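Local coordinates for protein probable GTPase engC (Thermotoga maritima, PDB 1U0L) that probably assists late maturation of the small ribosomal subunit as a circularly permuted, zinc-binding GTPase, which in this crystal holds GDP, at residues Gln45-Tyr50 with Ile67-His72; Val92-Pro97 with Asp126-Asp131. All coordinates share one frame; numbering follows the deposited sequence.

Interaction 1: residues Gln45-Tyr50 with Ile67-His72; sequences QNLKIY and IENVLH
I49 and V70 make the main apolar contact, their side chains running at a slant to one another: I49 CD1 lies 3.5 Å from V70 CG2, and I49 CG1 is 3.8 Å from the same methyl. A chi1 of -157° sets CG1 of I49 anti to the backbone N, beside V70 CG2, and a second anti torsion (chi2 173°) sends CD1 on to I67. There the two side chains meet tip to tip, with 4.0 Å between I49 CD1 and I67 CD1. Two residues earlier in the loop, L47 makes a looser contact through a single methyl, CD2, which stands 4.3 Å from V70 CB. All this belongs to the N-terminal OB-fold domain, where strand 65-70 pairs with 33-38 and 54-58, and residues 45-50 form part of the connection between those two partners. I49 also touches V15, F18, V23 and V55 on the neighbouring strands, while I67 packs on V23 and V25. No hydrogen bond crosses between the segments; the same L47 methyl, CD2, also lies 4.1 Å from the carbonyl O of V70. Within the loop L47 is the centre of an inverse gamma turn. The strand has its own irregularity, a classic beta bulge, with E68 and N69 both set against the single residue E56 of strand 54-58. E68 also pairs with R39 through a salt bridge.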
ATOM      1  N   GLN A  45     -26.944 -12.333   6.788  1.00200.90           N
ATOM      2  CA  GLN A  45     -26.164 -12.130   5.578  1.00200.90           C
ATOM      3  C   GLN A  45     -24.723 -12.485   5.915  1.00200.90           C
ATOM      4  O   GLN A  45     -24.446 -13.029   6.985  1.00200.90           O
ATOM      5  CB  GLN A  45     -26.245 -10.677   5.095  1.00183.77           C
ATOM      6  CG  GLN A  45     -26.367  -9.640   6.194  1.00187.20           C
ATOM      7  CD  GLN A  45     -27.812  -9.332   6.525  1.00189.43           C
ATOM      8  OE1 GLN A  45     -28.595 -10.231   6.832  1.00190.77           O
ATOM      9  NE2 GLN A  45     -28.174  -8.057   6.461  1.00190.80           N
ATOM     10  N   ASN A  46     -23.807 -12.188   5.004  1.00130.08           N
ATOM     11  CA  ASN A  46     -22.405 -12.485   5.239  1.00122.65           C
ATOM     12  C   ASN A  46     -21.608 -11.195   5.097  1.00116.04           C
ATOM     13  O   ASN A  46     -20.573 -11.165   4.434  1.00116.37           O
ATOM     14  CB  ASN A  46     -21.914 -13.536   4.233  1.00103.02           C
ATOM     15  CG  ASN A  46     -21.107 -14.650   4.893  1.00103.90           C
ATOM     16  OD1 ASN A  46     -20.585 -15.537   4.216  1.00102.79           O
ATOM     17  ND2 ASN A  46     -21.008 -14.611   6.219  1.00102.99           N
ATOM     18  N   LEU A  47     -22.099 -10.127   5.717  1.00 67.61           N
ATOM     19  CA  LEU A  47     -21.410  -8.848   5.645  1.00 59.25           C
ATOM     20  C   LEU A  47     -20.295  -8.770   6.689  1.00 52.13           C
ATOM     21  O   LEU A  47     -20.517  -8.290   7.804  1.00 51.51           O
ATOM     22  CB  LEU A  47     -22.401  -7.694   5.840  1.00 95.87           C
ATOM     23  CG  LEU A  47     -21.829  -6.278   5.686  1.00 97.26           C
ATOM     24  CD1 LEU A  47     -20.971  -6.188   4.422  1.00 97.69           C
ATOM     25  CD2 LEU A  47     -22.968  -5.263   5.641  1.00 97.35           C
ATOM     26  N   LYS A  48     -19.104  -9.239   6.312  1.00 66.61           N
ATOM     27  CA  LYS A  48     -17.930  -9.250   7.192  1.00 58.64           C
ATOM     28  C   LYS A  48     -17.396  -7.849   7.474  1.00 52.97           C
ATOM     29  O   LYS A  48     -17.503  -6.962   6.629  1.00 53.23           O
ATOM     30  CB  LYS A  48     -16.809 -10.087   6.566  1.00 52.73           C
ATOM     31  CG  LYS A  48     -17.140 -11.556   6.347  1.00 49.81           C
ATOM     32  CD  LYS A  48     -17.407 -12.274   7.653  1.00 47.34           C
ATOM     33  CE  LYS A  48     -17.613 -13.757   7.418  1.00 47.66           C
ATOM     34  NZ  LYS A  48     -16.379 -14.405   6.885  1.00 46.01           N
ATOM     35  N   ILE A  49     -16.812  -7.653   8.652  1.00 46.99           N
ATOM     36  CA  ILE A  49     -16.279  -6.348   8.997  1.00 41.49           C
ATOM     37  C   ILE A  49     -14.773  -6.434   9.213  1.00 39.48           C
ATOM     38  O   ILE A  49     -14.265  -7.441   9.711  1.00 41.25           O
ATOM     39  CB  ILE A  49     -16.958  -5.791  10.256  1.00 37.53           C
ATOM     40  CG1 ILE A  49     -16.841  -4.268  10.274  1.00 38.31           C
ATOM     41  CG2 ILE A  49     -16.310  -6.359  11.507  1.00 34.40           C
ATOM     42  CD1 ILE A  49     -17.628  -3.600  11.395  1.00 37.68           C
ATOM     43  N   TYR A  50     -14.054  -5.380   8.842  1.00 31.41           N
ATOM     44  CA  TYR A  50     -12.602  -5.377   8.968  1.00 26.21           C
ATOM     45  C   TYR A  50     -12.044  -4.065   9.511  1.00 24.51           C
ATOM     46  O   TYR A  50     -12.762  -3.090   9.685  1.00 22.12           O
ATOM     47  CB  TYR A  50     -11.973  -5.658   7.597  1.00 29.84           C
ATOM     48  CG  TYR A  50     -12.354  -6.998   7.004  1.00 28.55           C
ATOM     49  CD1 TYR A  50     -13.231  -7.086   5.920  1.00 28.58           C
ATOM     50  CD2 TYR A  50     -11.858  -8.185   7.546  1.00 27.72           C
ATOM     51  CE1 TYR A  50     -13.606  -8.327   5.395  1.00 29.74           C
ATOM     52  CE2 TYR A  50     -12.223  -9.425   7.036  1.00 28.10           C
ATOM     53  CZ  TYR A  50     -13.096  -9.498   5.963  1.00 30.40           C
ATOM     54  OH  TYR A  50     -13.460 -10.743   5.472  1.00 31.06           O
ATOM     55  N   ILE A  67     -22.802  -1.904  16.778  1.00 61.58           N
ATOM     56  CA  ILE A  67     -22.677  -1.571  15.369  1.00 59.42           C
ATOM     57  C   ILE A  67     -23.940  -1.907  14.599  1.00 57.80           C
ATOM     58  O   ILE A  67     -24.331  -3.067  14.489  1.00 57.15           O
ATOM     59  CB  ILE A  67     -21.466  -2.281  14.742  1.00 62.44           C
ATOM     60  CG1 ILE A  67     -20.194  -1.883  15.502  1.00 61.77           C
ATOM     61  CG2 ILE A  67     -21.337  -1.889  13.282  1.00 62.13           C
ATOM     62  CD1 ILE A  67     -18.933  -2.533  14.992  1.00 62.49           C
ATOM     63  N   GLU A  68     -24.575  -0.867  14.069  1.00 65.83           N
ATOM     64  CA  GLU A  68     -25.816  -1.020  13.322  1.00 64.58           C
ATOM     65  C   GLU A  68     -25.598  -1.354  11.860  1.00 62.82           C
ATOM     66  O   GLU A  68     -26.367  -2.114  11.282  1.00 62.81           O
ATOM     67  CB  GLU A  68     -26.666   0.250  13.440  1.00 83.47           C
ATOM     68  CG  GLU A  68     -27.161   0.544  14.862  1.00 84.64           C
ATOM     69  CD  GLU A  68     -28.131  -0.508  15.386  1.00 85.43           C
ATOM     70  OE1 GLU A  68     -28.504  -0.432  16.574  1.00 84.39           O
ATOM     71  OE2 GLU A  68     -28.524  -1.407  14.611  1.00 87.24           O
ATOM     72  N   ASN A  69     -24.556  -0.794  11.256  1.00 75.23           N
ATOM     73  CA  ASN A  69     -24.287  -1.079   9.854  1.00 72.85           C
ATOM     74  C   ASN A  69     -22.853  -0.769   9.434  1.00 70.80           C
ATOM     75  O   ASN A  69     -22.180   0.076  10.030  1.00 70.75           O
ATOM     76  CB  ASN A  69     -25.278  -0.311   8.974  1.00 62.13           C
ATOM     77  CG  ASN A  69     -25.132  -0.640   7.503  1.00 63.05           C
ATOM     78  OD1 ASN A  69     -25.167  -1.808   7.105  1.00 62.96           O
ATOM     79  ND2 ASN A  69     -24.971   0.390   6.683  1.00 63.60           N
ATOM     80  N   VAL A  70     -22.400  -1.478   8.402  1.00 41.43           N
ATOM     81  CA  VAL A  70     -21.060  -1.320   7.846  1.00 37.10           C
ATOM     82  C   VAL A  70     -21.148  -0.753   6.432  1.00 34.06           C
ATOM     83  O   VAL A  70     -21.713  -1.392   5.552  1.00 31.71           O
ATOM     84  CB  VAL A  70     -20.349  -2.674   7.764  1.00 47.39           C
ATOM     85  CG1 VAL A  70     -18.963  -2.495   7.184  1.00 46.85           C
ATOM     86  CG2 VAL A  70     -20.286  -3.306   9.135  1.00 47.81           C
ATOM     87  N   LEU A  71     -20.581   0.434   6.220  1.00 44.74           N
ATOM     88  CA  LEU A  71     -20.595   1.081   4.904  1.00 45.46           C
ATOM     89  C   LEU A  71     -19.864   0.254   3.856  1.00 44.82           C
ATOM     90  O   LEU A  71     -19.153  -0.689   4.192  1.00 46.07           O
ATOM     91  CB  LEU A  71     -19.936   2.459   4.967  1.00 51.42           C
ATOM     92  CG  LEU A  71     -20.683   3.662   5.542  1.00 52.13           C
ATOM     93  CD1 LEU A  71     -21.174   3.369   6.955  1.00 52.14           C
ATOM     94  CD2 LEU A  71     -19.735   4.860   5.525  1.00 52.00           C
ATOM     95  N   HIS A  72     -20.033   0.619   2.585  1.00 53.77           N
ATOM     96  CA  HIS A  72     -19.372  -0.093   1.492  1.00 52.91           C
ATOM     97  C   HIS A  72     -17.907   0.327   1.393  1.00 50.36           C
ATOM     98  O   HIS A  72     -17.577   1.509   1.478  1.00 51.03           O
ATOM     99  CB  HIS A  72     -20.085   0.167   0.158  1.00 54.68           C
ATOM    100  CG  HIS A  72     -21.503  -0.319   0.122  1.00 57.45           C
ATOM    101  ND1 HIS A  72     -22.551   0.386   0.678  1.00 57.45           N
ATOM    102  CD2 HIS A  72     -22.048  -1.441  -0.409  1.00 57.31           C
ATOM    103  CE1 HIS A  72     -23.678  -0.278   0.488  1.00 57.24           C
ATOM    104  NE2 HIS A  72     -23.400  -1.390  -0.169  1.00 57.92           N
TER

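Interaction 2: residues Val92-Pro97 with Asp126-Asp131. With GDP (guanosine-5'-diphosphate), chain E.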
ATOM      1  N   VAL A  92      12.016   1.889   0.118  1.00 12.57           N
ATOM      2  CA  VAL A  92      13.027   1.212  -0.658  1.00 13.53           C
ATOM      3  C   VAL A  92      14.429   1.504  -0.151  1.00 13.16           C
ATOM      4  O   VAL A  92      14.701   2.564   0.405  1.00  7.90           O
ATOM      5  CB  VAL A  92      12.876   1.625  -2.135  1.00 35.74           C
ATOM      6  CG1 VAL A  92      14.223   1.678  -2.825  1.00 37.23           C
ATOM      7  CG2 VAL A  92      11.938   0.651  -2.829  1.00 33.30           C
ATOM      8  N   THR A  93      15.325   0.558  -0.398  1.00 37.12           N
ATOM      9  CA  THR A  93      16.699   0.636   0.067  1.00 38.31           C
ATOM     10  C   THR A  93      17.683   0.250  -1.036  1.00 39.08           C
ATOM     11  O   THR A  93      17.540  -0.814  -1.640  1.00 40.99           O
ATOM     12  CB  THR A  93      16.828  -0.327   1.264  1.00 29.18           C
ATOM     13  OG1 THR A  93      16.846   0.423   2.483  1.00 31.04           O
ATOM     14  CG2 THR A  93      18.025  -1.202   1.141  1.00 31.14           C
ATOM     15  N   VAL A  94      18.676   1.091  -1.320  1.00 21.27           N
ATOM     16  CA  VAL A  94      19.638   0.707  -2.366  1.00 24.62           C
ATOM     17  C   VAL A  94      20.768  -0.118  -1.775  1.00 26.11           C
ATOM     18  O   VAL A  94      21.215  -1.106  -2.369  1.00 25.11           O
ATOM     19  CB  VAL A  94      20.292   1.920  -3.123  1.00 23.46           C
ATOM     20  CG1 VAL A  94      19.242   2.947  -3.464  1.00 26.20           C
ATOM     21  CG2 VAL A  94      21.425   2.520  -2.314  1.00 22.90           C
ATOM     22  N   LYS A  95      21.210   0.299  -0.594  1.00 48.85           N
ATOM     23  CA  LYS A  95      22.302  -0.344   0.122  1.00 52.05           C
ATOM     24  C   LYS A  95      21.658  -1.261   1.145  1.00 52.69           C
ATOM     25  O   LYS A  95      20.560  -1.738   0.927  1.00 53.64           O
ATOM     26  CB  LYS A  95      23.142   0.739   0.812  1.00 47.69           C
ATOM     27  CG  LYS A  95      24.583   0.412   1.163  1.00 45.92           C
ATOM     28  CD  LYS A  95      25.160   1.619   1.910  1.00 50.71           C
ATOM     29  CE  LYS A  95      26.566   1.411   2.439  1.00 54.94           C
ATOM     30  NZ  LYS A  95      27.594   1.319   1.363  1.00 59.21           N
ATOM     31  N   MET A  96      22.335  -1.485   2.264  1.00 85.74           N
ATOM     32  CA  MET A  96      21.833  -2.367   3.306  1.00 86.89           C
ATOM     33  C   MET A  96      20.743  -3.330   2.838  1.00 86.30           C
ATOM     34  O   MET A  96      21.055  -4.277   2.124  1.00 90.35           O
ATOM     35  CB  MET A  96      21.386  -1.556   4.516  1.00 58.52           C
ATOM     36  CG  MET A  96      22.545  -1.136   5.399  1.00 63.74           C
ATOM     37  SD  MET A  96      23.694  -2.495   5.707  1.00 67.50           S
ATOM     38  CE  MET A  96      25.089  -1.961   4.659  1.00 67.88           C
ATOM     39  N   PRO A  97      19.463  -3.119   3.204  1.00 49.45           N
ATOM     40  CA  PRO A  97      18.636  -4.252   2.606  1.00 47.36           C
ATOM     41  C   PRO A  97      18.699  -4.576   1.107  1.00 46.49           C
ATOM     42  O   PRO A  97      18.298  -5.664   0.709  1.00 52.19           O
ATOM     43  CB  PRO A  97      17.237  -3.859   3.053  1.00 17.41           C
ATOM     44  CG  PRO A  97      17.510  -3.284   4.424  1.00 20.01           C
ATOM     45  CD  PRO A  97      18.774  -2.434   4.224  1.00 17.82           C
ATOM     46  N   ASP A 126      21.331   8.656   4.812  1.00 34.74           N
ATOM     47  CA  ASP A 126      22.484   9.013   5.629  1.00 36.70           C
ATOM     48  C   ASP A 126      23.625   8.021   5.512  1.00 38.36           C
ATOM     49  O   ASP A 126      24.761   8.325   5.870  1.00 38.79           O
ATOM     50  CB  ASP A 126      22.082   9.125   7.097  1.00 26.75           C
ATOM     51  CG  ASP A 126      21.527   7.828   7.641  1.00 29.29           C
ATOM     52  OD1 ASP A 126      20.361   7.513   7.328  1.00 31.47           O
ATOM     53  OD2 ASP A 126      22.257   7.116   8.362  1.00 28.10           O
ATOM     54  N   LEU A 127      23.322   6.838   4.999  1.00 44.81           N
ATOM     55  CA  LEU A 127      24.314   5.777   4.871  1.00 45.87           C
ATOM     56  C   LEU A 127      25.011   5.719   3.518  1.00 47.16           C
ATOM     57  O   LEU A 127      26.069   5.108   3.386  1.00 49.28           O
ATOM     58  CB  LEU A 127      23.627   4.436   5.111  1.00 32.88           C
ATOM     59  CG  LEU A 127      24.038   3.489   6.231  1.00 33.96           C
ATOM     60  CD1 LEU A 127      23.934   4.177   7.585  1.00 33.77           C
ATOM     61  CD2 LEU A 127      23.125   2.266   6.169  1.00 35.48           C
ATOM     62  N   TYR A 128      24.424   6.363   2.518  1.00 30.84           N
ATOM     63  CA  TYR A 128      24.944   6.308   1.163  1.00 30.14           C
ATOM     64  C   TYR A 128      26.166   7.112   0.780  1.00 30.52           C
ATOM     65  O   TYR A 128      26.236   8.305   1.039  1.00 30.29           O
ATOM     66  CB  TYR A 128      23.819   6.646   0.196  1.00 28.00           C
ATOM     67  CG  TYR A 128      22.605   5.768   0.363  1.00 27.28           C
ATOM     68  CD1 TYR A 128      22.693   4.538   1.023  1.00 26.41           C
ATOM     69  CD2 TYR A 128      21.372   6.149  -0.164  1.00 25.03           C
ATOM     70  CE1 TYR A 128      21.581   3.710   1.157  1.00 25.09           C
ATOM     71  CE2 TYR A 128      20.258   5.329  -0.042  1.00 25.24           C
ATOM     72  CZ  TYR A 128      20.369   4.108   0.623  1.00 24.94           C
ATOM     73  OH  TYR A 128      19.272   3.284   0.745  1.00 23.53           O
ATOM     74  N   ASP A 129      27.118   6.438   0.140  1.00 32.95           N
ATOM     75  CA  ASP A 129      28.334   7.079  -0.348  1.00 34.99           C
ATOM     76  C   ASP A 129      28.069   7.436  -1.809  1.00 37.27           C
ATOM     77  O   ASP A 129      26.930   7.334  -2.278  1.00 37.98           O
ATOM     78  CB  ASP A 129      29.539   6.138  -0.230  1.00 35.95           C
ATOM     79  CG  ASP A 129      29.354   4.817  -0.988  1.00 37.19           C
ATOM     80  OD1 ASP A 129      29.958   3.807  -0.555  1.00 34.79           O
ATOM     81  OD2 ASP A 129      28.629   4.784  -2.010  1.00 37.52           O
ATOM     82  N   GLU A 130      29.104   7.840  -2.537  1.00 44.34           N
ATOM     83  CA  GLU A 130      28.917   8.232  -3.928  1.00 46.96           C
ATOM     84  C   GLU A 130      28.382   7.168  -4.880  1.00 46.77           C
ATOM     85  O   GLU A 130      27.570   7.473  -5.752  1.00 46.57           O
ATOM     86  CB  GLU A 130      30.209   8.823  -4.485  1.00 58.68           C
ATOM     87  CG  GLU A 130      30.415  10.265  -4.064  1.00 64.12           C
ATOM     88  CD  GLU A 130      29.175  11.134  -4.309  1.00 68.14           C
ATOM     89  OE1 GLU A 130      28.631  11.121  -5.440  1.00 69.13           O
ATOM     90  OE2 GLU A 130      28.749  11.839  -3.365  1.00 68.44           O
ATOM     91  N   ASP A 131      28.826   5.927  -4.725  1.00 47.73           N
ATOM     92  CA  ASP A 131      28.352   4.866  -5.597  1.00 48.02           C
ATOM     93  C   ASP A 131      26.886   4.601  -5.301  1.00 46.41           C
ATOM     94  O   ASP A 131      26.077   4.398  -6.215  1.00 47.68           O
ATOM     95  CB  ASP A 131      29.167   3.586  -5.389  1.00 59.34           C
ATOM     96  CG  ASP A 131      30.622   3.753  -5.781  1.00 63.01           C
ATOM     97  OD1 ASP A 131      30.878   4.179  -6.925  1.00 62.43           O
ATOM     98  OD2 ASP A 131      31.510   3.460  -4.948  1.00 67.37           O
TER
HETATM   99  PB  GDP E 299      11.619  -2.534   9.027  1.00 27.89           P
HETATM  100  O1B GDP E 299      11.489  -2.039   7.619  1.00 28.31           O
HETATM  101  O2B GDP E 299      11.647  -4.051   9.135  1.00 31.29           O
HETATM  102  O3B GDP E 299      10.552  -1.949   9.980  1.00 29.58           O
HETATM  103  O3A GDP E 299      13.101  -1.999   9.575  1.00 26.58           O
HETATM  104  PA  GDP E 299      13.460  -1.220  10.891  1.00 30.77           P
HETATM  105  O1A GDP E 299      13.320  -2.092  12.097  1.00 27.96           O
HETATM  106  O2A GDP E 299      12.682   0.087  10.958  1.00 27.51           O
HETATM  107  O5' GDP E 299      15.015  -0.818  10.667  1.00 31.03           O
HETATM  108  C5' GDP E 299      15.996  -1.854  10.568  1.00 31.21           C
HETATM  109  C4' GDP E 299      17.315  -1.375  11.095  1.00 30.14           C
HETATM  110  O4' GDP E 299      17.747  -0.299  10.229  1.00 29.63           O
HETATM  111  C3' GDP E 299      17.332  -0.873  12.575  1.00 30.25           C
HETATM  112  O3' GDP E 299      18.497  -1.548  13.241  1.00 28.14           O
HETATM  113  C2' GDP E 299      17.555   0.641  12.466  1.00 29.31           C
HETATM  114  O2' GDP E 299      18.424   1.055  13.514  1.00 30.23           O
HETATM  115  C1' GDP E 299      18.075   0.826  10.990  1.00 29.33           C
HETATM  116  N9  GDP E 299      17.511   2.070  10.174  1.00 26.31           N
HETATM  117  C8  GDP E 299      16.210   2.295   9.843  1.00 27.92           C
HETATM  118  N7  GDP E 299      16.089   3.433   9.131  1.00 25.93           N
HETATM  119  C5  GDP E 299      17.379   3.933   9.013  1.00 25.96           C
HETATM  120  C6  GDP E 299      17.860   5.108   8.361  1.00 27.37           C
HETATM  121  O6  GDP E 299      17.180   5.931   7.744  1.00 29.32           O
HETATM  122  N1  GDP E 299      19.256   5.284   8.463  1.00 27.95           N
HETATM  123  C2  GDP E 299      20.073   4.391   9.139  1.00 27.07           C
HETATM  124  N2  GDP E 299      21.390   4.657   9.181  1.00 25.00           N
HETATM  125  N3  GDP E 299      19.607   3.274   9.753  1.00 26.66           N
HETATM  126  C4  GDP E 299      18.264   3.114   9.653  1.00 24.65           C
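The backbone N of V94 donates a hydrogen bond to Y128 OH, 3.1 Å from V94 N to the hydroxyl oxygen with an angle of 158° at the hydrogen. Two residues before Y128, D126 grips the guanine of GDP with both carboxylate oxygens: GDP N1 gives a nearly straight bond (178°) to D126 OD1 at 2.7 Å, and GDP N2 one of equal length to OD2. S153 OG is a further partner of D126 OD1. D126 closes the NKMD sequence, the guanine-specificity motif of G domains, at 123-126, and L127 CD1 sits next to the base's N2. Further along, K95 NZ makes a long salt bridge to D129 OD1 at 3.9 Å and also forms a salt bridge to D132 OD2. D129 is the N-cap of helix 130-143, and its own backbone N donates to D132 OD2. K95 would probably offset some of the negative charge of D129 and D132 at this helix start. Packing surrounds the tyrosine. V94 CG2, which stands between its own backbone N and carbonyl carbon, sits over one face of the ring, offset toward the rim, in a CH-pi contact that brings it 3.5 Å from Y128 CZ. K95 runs past the ring in the opposite direction, its CB 3.4 Å from Y128 CE1. An alanine in place of Y128 would probably leave V94 N without its acceptor and open a gap beneath V94 CG2 and beside K95. Outermost, M96 CG meets L127 CD2 at 3.5 Å, though M96 is poorly ordered.

How the interactions relate
Interaction 1 comes first along the chain; the two centres lie 45 Å apart, on opposite sides of the chain's centre, and about 26 Å separates their nearest atoms. They share no sheet. Interaction 1 belongs to the five-stranded sheet of the N-terminal OB-fold domain, whereas residues 92-97 follow strand 87-92 of the six-stranded GTPase sheet and 126-131 lead from its neighbour, strand 117-122, into helix 130-143. The guanine motif at 123-126 precedes the P-loop at 176-184, the reverse of the usual G-domain order and the mark of the circular permutation. One contact joins a loop to an OB-fold strand; the other joins two GTPase loops, one bearing the aspartate that binds the guanine.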